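Local atomic coordinates of glycosyl hydrolase family 2, TIM barrel domain protein (Faecalibacterium prausnitzii A2-165, PDB entry 6ED2), a protein that acts as a gut bacterial beta-glucuronidase of glycoside hydrolase family 2, probably cleaving glucuronic acid from conjugates such as inactivated drugs. Residues L494-G499 with L531-Y536; A514-M519 with H565-H570; L439-C444 with T473-S478. All coordinates share one frame; numbering follows the deposited sequence.

How the contacts relate
Contacts 1 and 3 are neighbours in the same barrel sheet, their centres 11 Å apart, because strand 492-495 pairs with strand 470-474. N495 ND2 joins them by a probable hydrogen bond of 3.0 Å to E441 OE2. Contact 2 lies on the outer helices, its centre 10 Å from that of contact 1 but 19 Å from that of contact 3; R496 NH2 reaches E518 OE2 in a 2.7 Å salt bridge. Towards the barrel mouth, E441 OE2 comes within 4.2 Å of E535 OE1, and both carboxylates hydrogen-bond glycerol. In clan GH-A the acid/base and the nucleophile end the fourth and seventh barrel strands, where E441 and E535 lie, consistent with an active-site pocket here.

Contact 1 (L494-G499 with L531-Y536); sequences LNRYYG and LIFTEY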
loop_
_atom_site.group_PDB
_atom_site.type_symbol
_atom_site.label_atom_id
_atom_site.label_comp_id
_atom_site.label_asym_id
_atom_site.label_seq_id
_atom_site.Cartn_x
_atom_site.Cartn_y
_atom_site.Cartn_z
ATOM N N LEU A 494 -1.027 33.709 -1.530
ATOM C CA LEU A 494 -0.059 33.107 -2.437
ATOM C C LEU A 494 -0.246 31.597 -2.496
ATOM O O LEU A 494 -0.455 30.947 -1.464
ATOM C CB LEU A 494 1.383 33.426 -2.010
ATOM C CG LEU A 494 1.849 34.890 -2.030
ATOM C CD1 LEU A 494 3.342 34.973 -1.690
ATOM C CD2 LEU A 494 1.563 35.576 -3.372
ATOM N N ASN A 495 -0.160 31.049 -3.707
ATOM C CA ASN A 495 -0.019 29.614 -3.934
ATOM C C ASN A 495 1.430 29.367 -4.332
ATOM O O ASN A 495 1.830 29.701 -5.451
ATOM C CB ASN A 495 -0.969 29.122 -5.030
ATOM C CG ASN A 495 -2.448 29.256 -4.648
ATOM O OD1 ASN A 495 -2.797 29.689 -3.542
ATOM N ND2 ASN A 495 -3.319 28.884 -5.572
ATOM N N ARG A 496 2.219 28.782 -3.433
ATOM C CA ARG A 496 3.647 28.628 -3.675
ATOM C C ARG A 496 4.100 27.197 -3.415
ATOM O O ARG A 496 3.669 26.562 -2.453
ATOM C CB ARG A 496 4.451 29.598 -2.818
ATOM C CG ARG A 496 4.375 31.046 -3.304
ATOM C CD ARG A 496 4.768 31.139 -4.764
ATOM N NE ARG A 496 4.707 32.500 -5.289
ATOM C CZ ARG A 496 3.635 33.039 -5.873
ATOM N NH1 ARG A 496 2.511 32.345 -6.006
ATOM N NH2 ARG A 496 3.691 34.280 -6.326
ATOM N N TYR A 497 4.980 26.703 -4.282
ATOM C CA TYR A 497 5.442 25.323 -4.284
ATOM C C TYR A 497 6.953 25.265 -4.448
ATOM O O TYR A 497 7.485 24.480 -5.246
ATOM C CB TYR A 497 4.757 24.531 -5.386
ATOM C CG TYR A 497 3.290 24.309 -5.113
ATOM C CD1 TYR A 497 2.875 23.337 -4.208
ATOM C CD2 TYR A 497 2.317 25.081 -5.753
ATOM C CE1 TYR A 497 1.524 23.119 -3.959
ATOM C CE2 TYR A 497 0.970 24.877 -5.510
ATOM C CZ TYR A 497 0.578 23.898 -4.612
ATOM O OH TYR A 497 -0.761 23.703 -4.366
ATOM N N TYR A 498 7.661 26.115 -3.703
ATOM C CA TYR A 498 9.117 26.072 -3.658
ATOM C C TYR A 498 9.561 24.783 -2.981
ATOM O O TYR A 498 9.362 24.602 -1.773
ATOM C CB TYR A 498 9.655 27.290 -2.920
ATOM C CG TYR A 498 9.646 28.566 -3.754
ATOM C CD1 TYR A 498 10.525 28.726 -4.822
ATOM C CD2 TYR A 498 8.767 29.608 -3.463
ATOM C CE1 TYR A 498 10.533 29.892 -5.581
ATOM C CE2 TYR A 498 8.765 30.774 -4.204
ATOM C CZ TYR A 498 9.654 30.916 -5.260
ATOM O OH TYR A 498 9.654 32.073 -5.998
ATOM N N GLY A 499 10.159 23.884 -3.751
ATOM C CA GLY A 499 10.556 22.590 -3.242
ATOM C C GLY A 499 9.705 21.457 -3.757
ATOM O O GLY A 499 10.006 20.295 -3.457
ATOM N N LEU A 531 -0.376 39.047 4.399
ATOM C CA LEU A 531 -0.223 38.033 3.373
ATOM C C LEU A 531 -0.509 36.679 4.006
ATOM O O LEU A 531 -0.126 36.429 5.155
ATOM C CB LEU A 531 1.186 38.070 2.762
ATOM C CG LEU A 531 1.481 37.179 1.547
ATOM C CD1 LEU A 531 2.478 37.882 0.571
ATOM C CD2 LEU A 531 2.017 35.822 2.005
ATOM N N ILE A 532 -1.215 35.820 3.274
ATOM C CA ILE A 532 -1.417 34.444 3.691
ATOM C C ILE A 532 -1.030 33.534 2.543
ATOM O O ILE A 532 -0.976 33.942 1.375
ATOM C CB ILE A 532 -2.862 34.138 4.123
ATOM C CG1 ILE A 532 -3.791 34.076 2.914
ATOM C CG2 ILE A 532 -3.349 35.139 5.131
ATOM C CD1 ILE A 532 -5.178 33.581 3.297
ATOM N N PHE A 533 -0.759 32.283 2.890
ATOM C CA PHE A 533 -0.553 31.249 1.894
ATOM C C PHE A 533 -1.823 30.423 1.776
ATOM O O PHE A 533 -2.371 29.953 2.779
ATOM C CB PHE A 533 0.666 30.398 2.244
ATOM C CG PHE A 533 1.961 31.143 2.052
ATOM C CD1 PHE A 533 2.638 31.074 0.847
ATOM C CD2 PHE A 533 2.463 31.965 3.057
ATOM C CE1 PHE A 533 3.809 31.797 0.657
ATOM C CE2 PHE A 533 3.644 32.675 2.885
ATOM C CZ PHE A 533 4.309 32.600 1.685
ATOM N N THR A 534 -2.322 30.305 0.560
ATOM C CA THR A 534 -3.523 29.536 0.314
ATOM C C THR A 534 -3.242 28.198 -0.353
ATOM O O THR A 534 -4.150 27.364 -0.426
ATOM C CB THR A 534 -4.505 30.352 -0.546
ATOM O OG1 THR A 534 -3.773 31.055 -1.558
ATOM C CG2 THR A 534 -5.259 31.349 0.325
ATOM N N GLU A 535 -2.027 27.975 -0.855
ATOM C CA GLU A 535 -1.616 26.644 -1.290
ATOM C C GLU A 535 -0.126 26.476 -1.069
ATOM O O GLU A 535 0.650 27.431 -1.194
ATOM C CB GLU A 535 -1.922 26.364 -2.768
ATOM C CG GLU A 535 -3.393 26.344 -3.069
ATOM C CD GLU A 535 -3.702 25.851 -4.437
ATOM O OE1 GLU A 535 -2.832 25.164 -5.029
ATOM O OE2 GLU A 535 -4.826 26.141 -4.906
ATOM N N TYR A 536 0.252 25.236 -0.772
ATOM C CA TYR A 536 1.606 24.711 -0.663
ATOM C C TYR A 536 1.482 23.260 -0.202
ATOM O O TYR A 536 0.467 22.865 0.389
ATOM C CB TYR A 536 2.472 25.533 0.295
ATOM C CG TYR A 536 2.085 25.499 1.767
ATOM C CD1 TYR A 536 2.848 24.772 2.682
ATOM C CD2 TYR A 536 0.992 26.207 2.247
ATOM C CE1 TYR A 536 2.529 24.744 4.024
ATOM C CE2 TYR A 536 0.669 26.203 3.603
ATOM C CZ TYR A 536 1.443 25.468 4.487
ATOM O OH TYR A 536 1.141 25.441 5.840
#
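L494 and F533 face each other in parallel strands, and L494 N donates to I532 O at 2.9 Å in the carbonyl plane. L494 O then serves two donors, T534 N at 2.8 Å and, weakly, E535 N at 3.4 Å. This double use accompanies a one-residue shift of register, a beta bulge, after which N495 pairs with E535 and R496 N bonds E535 O.

The side-chain amide of N495 is used at both ends. Its OD1 accepts T534 OG1 at 2.6 Å, the hydroxyl arriving nearly in line with the C=O bond (166°); ND2 finds its acceptor in E441 OE2. The amide also lies stacked on the E535 carboxylate, planes 23° apart. That carboxylate is held from several directions: Y497 OH donates to E535 OE1 at 2.6 Å on the anti side, R353 forms a salt bridge to OE2, and glycerol hydrogen-bonds OE1. With CG anti to the carbonyl carbon (chi1 -69°), the Y497 ring reaches over to 531-536 and brings its hydroxyl edge-on to E535 OE1.

R496 turns the other way: NH1 donates to N495 O at 2.8 Å from above the carbonyl plane and also to V474 O, while NH2 pairs with E518. On the apolar side, L494 CB packs on F533 CD1 (3.9 Å) and L494 CD1 on L531 CD1 (3.8 Å).

These are adjacent strands of a TIM barrel, and E535 closes strand 531-535 at the position where glycoside hydrolases of this clan carry the catalytic nucleophile, consistent with an active-site wall.

Contact 2 (A514-M519 with H565-H570); sequences AFHHEM and HAVFDH
Helix segments A514-M519 and H565-H570 run roughly parallel, their N-to-C directions 26° apart and their axes 10.5 Å apart at closest approach, with H516 and V567 presenting the nearest CA atoms (6.7 Å). Helices 508-525 and 554-570, to which they belong, belong to the outer layer of the TIM barrel, one leading into strand 531-535 and the other following it.

V567 is the centre of the interface. Its CG1, anti to the backbone N (chi1 178°), stands over the middle of the F515 ring, 3.7 Å from the centroid and almost on the normal, a CH-pi contact. The other methyl, V567 CG2, sits over a face of the H516 ring at 4.3 Å from its centroid, so one valine serves two rings. M519 CG adds a further touch, 4.1 Å from V567 CG1. Deeper towards the strands, F515 CZ meets F568 CE1 at 3.9 Å, each near the plane of the other ring; F568 in turn stacks on F533, while Y498 stacks on F515.

Towards the surface the apolar contacts give way to imidazoles. H516 ND1 bonds Y571 OH, and the H516 ring points its edge at the face of H570 in an offset edge-to-face pair with planes 89° apart, H516 CE1 lying 3.8 Å from H570 CD2.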
loop_
_atom_site.group_PDB
_atom_site.type_symbol
_atom_site.label_atom_id
_atom_site.label_comp_id
_atom_site.label_asym_id
_atom_site.label_seq_id
_atom_site.Cartn_x
_atom_site.Cartn_y
_atom_site.Cartn_z
ATOM N N ALA A 514 15.425 30.763 -2.961
ATOM C CA ALA A 514 14.563 31.375 -3.964
ATOM C C ALA A 514 13.272 31.865 -3.327
ATOM O O ALA A 514 12.724 32.900 -3.719
ATOM C CB ALA A 514 14.262 30.380 -5.092
ATOM N N PHE A 515 12.769 31.124 -2.346
ATOM C CA PHE A 515 11.528 31.490 -1.682
ATOM C C PHE A 515 11.715 32.780 -0.884
ATOM O O PHE A 515 10.938 33.728 -1.034
ATOM C CB PHE A 515 11.094 30.311 -0.808
ATOM C CG PHE A 515 9.666 30.348 -0.326
ATOM C CD1 PHE A 515 8.821 31.406 -0.605
ATOM C CD2 PHE A 515 9.174 29.288 0.441
ATOM C CE1 PHE A 515 7.506 31.419 -0.116
ATOM C CE2 PHE A 515 7.870 29.291 0.921
ATOM C CZ PHE A 515 7.036 30.367 0.651
ATOM N N HIS A 516 12.768 32.840 -0.060
ATOM C CA HIS A 516 13.112 34.072 0.648
ATOM C C HIS A 516 13.304 35.234 -0.313
ATOM O O HIS A 516 12.918 36.369 -0.010
ATOM C CB HIS A 516 14.383 33.873 1.458
ATOM C CG HIS A 516 14.146 33.297 2.811
ATOM N ND1 HIS A 516 13.424 33.958 3.783
ATOM C CD2 HIS A 516 14.537 32.125 3.361
ATOM C CE1 HIS A 516 13.388 33.217 4.877
ATOM N NE2 HIS A 516 14.058 32.102 4.649
ATOM N N HIS A 517 13.903 34.972 -1.474
ATOM C CA HIS A 517 14.091 36.031 -2.455
ATOM C C HIS A 517 12.751 36.630 -2.873
ATOM O O HIS A 517 12.573 37.850 -2.841
ATOM C CB HIS A 517 14.858 35.500 -3.669
ATOM C CG HIS A 517 15.069 36.529 -4.738
ATOM N ND1 HIS A 517 16.008 37.538 -4.631
ATOM C CD2 HIS A 517 14.438 36.729 -5.918
ATOM C CE1 HIS A 517 15.961 38.295 -5.711
ATOM N NE2 HIS A 517 15.016 37.826 -6.507
ATOM N N GLU A 518 11.780 35.786 -3.237
ATOM C CA GLU A 518 10.476 36.318 -3.639
ATOM C C GLU A 518 9.764 36.997 -2.473
ATOM O O GLU A 518 9.115 38.032 -2.656
ATOM C CB GLU A 518 9.581 35.222 -4.234
ATOM C CG GLU A 518 8.357 35.806 -4.969
ATOM C CD GLU A 518 7.294 34.774 -5.369
ATOM O OE1 GLU A 518 7.638 33.584 -5.535
ATOM O OE2 GLU A 518 6.110 35.167 -5.541
ATOM N N MET A 519 9.866 36.433 -1.270
ATOM C CA MET A 519 9.190 37.047 -0.135
ATOM C C MET A 519 9.733 38.443 0.148
ATOM O O MET A 519 8.972 39.329 0.562
ATOM C CB MET A 519 9.313 36.162 1.108
ATOM C CG MET A 519 8.564 34.835 0.992
ATOM S SD MET A 519 6.879 35.042 0.356
ATOM C CE MET A 519 6.092 35.732 1.792
ATOM N N HIS A 565 7.527 26.297 6.544
ATOM C CA HIS A 565 7.034 27.037 7.701
ATOM C C HIS A 565 8.110 27.942 8.283
ATOM O O HIS A 565 7.793 29.005 8.829
ATOM C CB HIS A 565 6.510 26.067 8.768
ATOM C CG HIS A 565 5.268 25.339 8.354
ATOM N ND1 HIS A 565 4.972 24.062 8.776
ATOM C CD2 HIS A 565 4.249 25.711 7.541
ATOM C CE1 HIS A 565 3.822 23.683 8.248
ATOM N NE2 HIS A 565 3.364 24.664 7.491
ATOM N N ALA A 566 9.380 27.540 8.180
ATOM C CA ALA A 566 10.462 28.413 8.616
ATOM C C ALA A 566 10.494 29.690 7.786
ATOM O O ALA A 566 10.712 30.779 8.323
ATOM C CB ALA A 566 11.799 27.676 8.547
ATOM N N VAL A 567 10.251 29.581 6.478
ATOM C CA VAL A 567 10.084 30.780 5.664
ATOM C C VAL A 567 8.899 31.601 6.162
ATOM O O VAL A 567 9.045 32.798 6.453
ATOM C CB VAL A 567 9.939 30.413 4.179
ATOM C CG1 VAL A 567 9.725 31.671 3.365
ATOM C CG2 VAL A 567 11.188 29.656 3.698
ATOM N N PHE A 568 7.712 30.968 6.288
ATOM C CA PHE A 568 6.523 31.673 6.775
ATOM C C PHE A 568 6.852 32.439 8.038
ATOM O O PHE A 568 6.533 33.627 8.175
ATOM C CB PHE A 568 5.366 30.710 7.114
ATOM C CG PHE A 568 4.720 30.008 5.935
ATOM C CD1 PHE A 568 5.186 30.162 4.639
ATOM C CD2 PHE A 568 3.645 29.153 6.160
ATOM C CE1 PHE A 568 4.582 29.505 3.586
ATOM C CE2 PHE A 568 3.034 28.478 5.112
ATOM C CZ PHE A 568 3.499 28.650 3.819
ATOM N N ASP A 569 7.471 31.745 8.996
ATOM C CA ASP A 569 7.649 32.279 10.335
ATOM C C ASP A 569 8.652 33.424 10.360
ATOM O O ASP A 569 8.672 34.197 11.322
ATOM C CB ASP A 569 8.073 31.151 11.282
ATOM C CG ASP A 569 6.934 30.139 11.534
ATOM O OD1 ASP A 569 5.769 30.470 11.200
ATOM O OD2 ASP A 569 7.201 29.029 12.075
ATOM N N HIS A 570 9.456 33.559 9.310
ATOM C CA HIS A 570 10.446 34.622 9.237
ATOM C C HIS A 570 9.832 36.010 9.040
ATOM O O HIS A 570 10.461 36.996 9.425
ATOM C CB HIS A 570 11.420 34.326 8.097
ATOM C CG HIS A 570 12.587 35.255 8.051
ATOM N ND1 HIS A 570 13.551 35.288 9.035
ATOM C CD2 HIS A 570 12.936 36.204 7.148
ATOM C CE1 HIS A 570 14.451 36.209 8.734
ATOM N NE2 HIS A 570 14.101 36.779 7.595
#

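Contact 3 (L439-C444 with T473-S478); sequences LNEPQC and TVLMTS
E441 lies across L475 at about a right angle, its CB 3.7 Å from L475 CG and its carboxylate carbon CD equally near L475 CD2. Both residues follow adjacent parallel strands, 433-440 and 470-474, of the TIM barrel, joined through helix 449-463 in a beta-alpha-beta unit.

The strands are held by T473, whose N donates to L439 O at 3.0 Å. Its hydroxyl works twice: OG1 donates to N440 OD1 at 2.6 Å and weakly receives E441 N, which also bonds T473 O at 2.9 Å. The hydroxyl meets the amide from above, 59° out of the plane of the N440 carbonyl. N440 CG is anti to the backbone N (chi1 -177°), turning the amide towards T473; OD1 has R353 NH1 as a second donor and ND2 bonds glycerol. Replacing N440 with a leucine would probably leave T473 OG1 and R353 NH1 without this acceptor and the glycerol without its amide donor.

The Asn-Glu pair at a strand end is the place where GH-A enzymes carry the catalytic acid/base, consistent with a pocket here. E441 OE2 accepts N495 ND2, and a water donates to it at 3.0 Å. Beyond the strands, C444 SG approaches S478 OG to 3.1 Å, and L475 N donates to a second water, 2.8 Å from its oxygen, which itself donates to P442 O.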
loop_
_atom_site.group_PDB
_atom_site.type_symbol
_atom_site.label_atom_id
_atom_site.label_comp_id
_atom_site.label_asym_id
_atom_site.label_seq_id
_atom_site.Cartn_x
_atom_site.Cartn_y
_atom_site.Cartn_z
ATOM N N LEU A 439 -10.762 35.166 -7.434
ATOM C CA LEU A 439 -10.163 34.395 -8.517
ATOM C C LEU A 439 -9.147 33.447 -7.905
ATOM O O LEU A 439 -8.569 33.742 -6.854
ATOM C CB LEU A 439 -9.461 35.272 -9.573
ATOM C CG LEU A 439 -10.112 36.514 -10.187
ATOM C CD1 LEU A 439 -9.731 37.738 -9.395
ATOM C CD2 LEU A 439 -9.704 36.675 -11.645
ATOM N N ASN A 440 -8.953 32.288 -8.543
ATOM C CA ASN A 440 -7.885 31.369 -8.151
ATOM C C ASN A 440 -6.885 31.276 -9.291
ATOM O O ASN A 440 -7.208 30.764 -10.372
ATOM C CB ASN A 440 -8.394 29.972 -7.787
ATOM C CG ASN A 440 -7.253 29.049 -7.314
ATOM O OD1 ASN A 440 -6.765 29.161 -6.181
ATOM N ND2 ASN A 440 -6.813 28.156 -8.192
ATOM N N GLU A 441 -5.675 31.756 -9.040
ATOM C CA GLU A 441 -4.566 31.665 -9.980
ATOM C C GLU A 441 -4.908 32.202 -11.376
ATOM O O GLU A 441 -4.729 31.505 -12.376
ATOM C CB GLU A 441 -4.080 30.226 -10.075
ATOM C CG GLU A 441 -3.474 29.703 -8.794
ATOM C CD GLU A 441 -2.877 28.321 -8.961
ATOM O OE1 GLU A 441 -3.184 27.652 -9.972
ATOM O OE2 GLU A 441 -2.097 27.901 -8.087
ATOM N N PRO A 442 -5.394 33.436 -11.476
ATOM C CA PRO A 442 -5.562 34.040 -12.797
ATOM C C PRO A 442 -4.207 34.464 -13.335
ATOM O O PRO A 442 -3.252 34.677 -12.585
ATOM C CB PRO A 442 -6.455 35.257 -12.523
ATOM C CG PRO A 442 -6.073 35.661 -11.153
ATOM C CD PRO A 442 -5.684 34.402 -10.398
ATOM N N GLN A 443 -4.128 34.574 -14.659
ATOM C CA GLN A 443 -2.917 35.076 -15.302
ATOM C C GLN A 443 -2.873 36.599 -15.117
ATOM O O GLN A 443 -3.138 37.374 -16.033
ATOM C CB GLN A 443 -2.891 34.675 -16.776
ATOM C CG GLN A 443 -1.620 35.091 -17.535
ATOM C CD GLN A 443 -1.634 34.671 -19.008
ATOM O OE1 GLN A 443 -2.688 34.542 -19.638
ATOM N NE2 GLN A 443 -0.450 34.440 -19.554
ATOM N N CYS A 444 -2.548 37.027 -13.890
ATOM C CA CYS A 444 -2.658 38.438 -13.520
ATOM C C CYS A 444 -1.440 39.268 -13.937
ATOM O O CYS A 444 -1.303 40.416 -13.492
ATOM C CB CYS A 444 -2.919 38.588 -12.011
ATOM S SG CYS A 444 -1.606 38.076 -10.831
ATOM N N THR A 473 -6.072 34.343 -5.302
ATOM C CA THR A 473 -4.839 33.607 -5.071
ATOM C C THR A 473 -3.886 33.794 -6.241
ATOM O O THR A 473 -4.289 33.754 -7.407
ATOM C CB THR A 473 -5.105 32.121 -4.817
ATOM O OG1 THR A 473 -5.623 31.523 -6.009
ATOM C CG2 THR A 473 -6.101 31.953 -3.673
ATOM N N VAL A 474 -2.613 33.996 -5.918
ATOM C CA VAL A 474 -1.616 34.435 -6.886
ATOM C C VAL A 474 -0.865 33.227 -7.429
ATOM O O VAL A 474 -0.307 32.439 -6.661
ATOM C CB VAL A 474 -0.651 35.452 -6.255
ATOM C CG1 VAL A 474 0.381 35.911 -7.284
ATOM C CG2 VAL A 474 -1.444 36.630 -5.685
ATOM N N LEU A 475 -0.860 33.096 -8.753
ATOM C CA LEU A 475 -0.083 32.104 -9.479
ATOM C C LEU A 475 1.409 32.260 -9.196
ATOM O O LEU A 475 1.892 33.346 -8.876
ATOM C CB LEU A 475 -0.313 32.277 -10.980
ATOM C CG LEU A 475 -0.992 31.193 -11.779
ATOM C CD1 LEU A 475 -0.746 31.469 -13.238
ATOM C CD2 LEU A 475 -0.452 29.836 -11.373
ATOM N N MET A 476 2.155 31.163 -9.384
ATOM C CA MET A 476 3.590 31.181 -9.102
ATOM C C MET A 476 4.361 32.028 -10.106
ATOM O O MET A 476 5.432 32.561 -9.775
ATOM C CB MET A 476 4.145 29.755 -9.087
ATOM C CG MET A 476 4.159 29.115 -7.688
ATOM S SD MET A 476 5.382 27.780 -7.422
ATOM C CE MET A 476 6.841 28.706 -6.892
ATOM N N THR A 477 3.848 32.151 -11.330
ATOM C CA THR A 477 4.439 32.988 -12.365
ATOM C C THR A 477 4.070 34.464 -12.239
ATOM O O THR A 477 4.503 35.258 -13.076
ATOM C CB THR A 477 4.007 32.493 -13.745
ATOM O OG1 THR A 477 2.575 32.490 -13.813
ATOM C CG2 THR A 477 4.523 31.088 -14.001
ATOM N N SER A 478 3.260 34.852 -11.252
ATOM C CA SER A 478 2.953 36.257 -10.998
ATOM C C SER A 478 3.765 36.695 -9.790
ATOM O O SER A 478 3.493 36.259 -8.672
ATOM C CB SER A 478 1.460 36.472 -10.758
ATOM O OG SER A 478 0.728 36.291 -11.962
HETATM O O HOH W 1 0.784 28.768 -8.316
HETATM O O HOH W 2 -2.228 35.046 -10.300
#